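Local coordinates for putative GH105 family protein (Salmonella enterica subsp. enterica serovar Paratyphi A, PDB 3QWT), which is of uncharacterised function but is probably a hydrolase of glycoside hydrolase family 105, built as an alpha/alpha toroid, at residues L237-V240 with I241-L245. Residues are numbered along the deposited sequence; the frame is centred on the assembly and turned at random.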
loop_
_atom_site.group_PDB
_atom_site.type_symbol
_atom_site.label_atom_id
_atom_site.label_comp_id
_atom_site.label_asym_id
_atom_site.label_seq_id
_atom_site.Cartn_x
_atom_site.Cartn_y
_atom_site.Cartn_z
ATOM N N LEU A 237 -20.370 1.208 -32.288
ATOM C CA LEU A 237 -19.389 0.379 -31.609
ATOM C C LEU A 237 -17.992 0.798 -31.955
ATOM O O LEU A 237 -17.118 0.825 -31.091
ATOM C CB LEU A 237 -19.601 -1.105 -31.891
ATOM C CG LEU A 237 -20.372 -1.651 -30.699
ATOM C CD1 LEU A 237 -21.640 -2.310 -31.178
ATOM C CD2 LEU A 237 -19.501 -2.584 -29.862
ATOM N N THR A 238 -17.781 1.117 -33.224
ATOM C CA THR A 238 -16.486 1.593 -33.653
ATOM C C THR A 238 -16.138 2.869 -32.902
ATOM O O THR A 238 -14.967 3.205 -32.749
ATOM C CB THR A 238 -16.484 1.903 -35.135
ATOM O OG1 THR A 238 -17.410 1.033 -35.794
ATOM C CG2 THR A 238 -15.107 1.698 -35.689
ATOM N N ILE A 239 -17.168 3.589 -32.464
ATOM C CA ILE A 239 -16.982 4.810 -31.685
ATOM C C ILE A 239 -16.738 4.500 -30.215
ATOM O O ILE A 239 -15.807 5.032 -29.610
ATOM C CB ILE A 239 -18.219 5.701 -31.767
ATOM C CG1 ILE A 239 -18.309 6.353 -33.155
ATOM C CG2 ILE A 239 -18.176 6.734 -30.655
ATOM C CD1 ILE A 239 -19.621 7.078 -33.439
ATOM N N VAL A 240 -17.575 3.623 -29.656
ATOM C CA VAL A 240 -17.607 3.401 -28.217
ATOM C C VAL A 240 -16.426 2.580 -27.707
ATOM O O VAL A 240 -15.810 2.911 -26.691
ATOM C CB VAL A 240 -18.909 2.710 -27.789
ATOM C CG1 VAL A 240 -18.789 2.211 -26.382
ATOM C CG2 VAL A 240 -20.062 3.661 -27.881
ATOM N N ILE A 241 -16.102 1.501 -28.397
ATOM C CA ILE A 241 -15.023 0.656 -27.912
ATOM C C ILE A 241 -13.737 1.462 -27.656
ATOM O O ILE A 241 -13.092 1.302 -26.616
ATOM C CB ILE A 241 -14.765 -0.535 -28.843
ATOM C CG1 ILE A 241 -15.973 -1.478 -28.800
ATOM C CG2 ILE A 241 -13.493 -1.280 -28.425
ATOM C CD1 ILE A 241 -15.886 -2.658 -29.750
ATOM N N PRO A 242 -13.365 2.333 -28.594
ATOM C CA PRO A 242 -12.122 3.068 -28.382
ATOM C C PRO A 242 -12.278 4.063 -27.252
ATOM O O PRO A 242 -11.353 4.227 -26.455
ATOM C CB PRO A 242 -11.917 3.796 -29.716
ATOM C CG PRO A 242 -12.624 2.947 -30.699
ATOM C CD PRO A 242 -13.848 2.465 -29.977
ATOM N N ASP A 243 -13.437 4.710 -27.168
ATOM C CA ASP A 243 -13.638 5.676 -26.091
ATOM C C ASP A 243 -13.726 4.989 -24.740
ATOM O O ASP A 243 -13.196 5.478 -23.745
ATOM C CB ASP A 243 -14.860 6.551 -26.364
ATOM C CG ASP A 243 -14.583 7.611 -27.425
ATOM O OD1 ASP A 243 -13.526 7.547 -28.092
ATOM O OD2 ASP A 243 -15.419 8.502 -27.589
ATOM N N PHE A 244 -14.378 3.835 -24.723
ATOM C CA PHE A 244 -14.503 3.051 -23.510
ATOM C C PHE A 244 -13.113 2.568 -23.061
ATOM O O PHE A 244 -12.744 2.690 -21.887
ATOM C CB PHE A 244 -15.467 1.891 -23.756
ATOM C CG PHE A 244 -15.823 1.116 -22.525
ATOM C CD1 PHE A 244 -16.284 1.756 -21.401
ATOM C CD2 PHE A 244 -15.699 -0.260 -22.503
ATOM C CE1 PHE A 244 -16.608 1.043 -20.279
ATOM C CE2 PHE A 244 -16.018 -0.973 -21.392
ATOM C CZ PHE A 244 -16.478 -0.320 -20.270
ATOM N N LEU A 245 -12.329 2.058 -24.005
ATOM C CA LEU A 245 -10.998 1.569 -23.682
ATOM C C LEU A 245 -10.132 2.664 -23.087
ATOM O O LEU A 245 -9.335 2.440 -22.164
ATOM C CB LEU A 245 -10.316 1.028 -24.921
ATOM C CG LEU A 245 -10.779 -0.348 -25.383
ATOM C CD1 LEU A 245 -10.006 -0.733 -26.633
ATOM C CD2 LEU A 245 -10.584 -1.365 -24.276
#
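A proline kink in helix 231-248 of the alpha/alpha toroid sets the ring of Pro242 against the carbonyl oxygens of Thr238 and Ile239 in the preceding turn. Having no N-H, Pro242 cannot donate the usual i to i-4 bond to Thr238 O; its ring carbon CD fills that place, 3.1 Å from Thr238 O, and lies 3.2 Å from Ile239 O. The bonds around the break are uneven. Before it, Ile241 N reaches Leu237 O at 3.0 Å, with the donor tilted 19° from the carbonyl plane; just after it, the bond from Asp243 N to Ile239 O is stretched to 3.4 Å and weak. The i to i-4 bonding resumes at Phe244 N, whose bond to Val240 O is short, 2.6 Å, and almost head-on, the C=O...N angle being 173°.

On the hydrophobic flank, Leu237 CD2 packs against the tip of Ile241, 3.6 Å from CD1; the two side chains lie at a slant to each other, and both touch Phe198 of helix 188-205. Phe244 has CG anti to its own N (chi1 -172°), which carries the ring away from Val240 and on to Phe198, their planes nearly parallel, while CB stays 4.2 Å from Val240 CG1. Asp243 leaves the helix on another side: OD1 forms a salt bridge with Lys306 NZ and a hydrogen bond with Tyr302 OH, and OD2 is hydrogen-bonded to Tyr74 OH. Thus the helix gives up one backbone bond at Pro242, while the buried carboxylate one residue later is held at both oxygens, so its salt bridge and hydrogen bonds join this helix to helices 294-309 and 67-83.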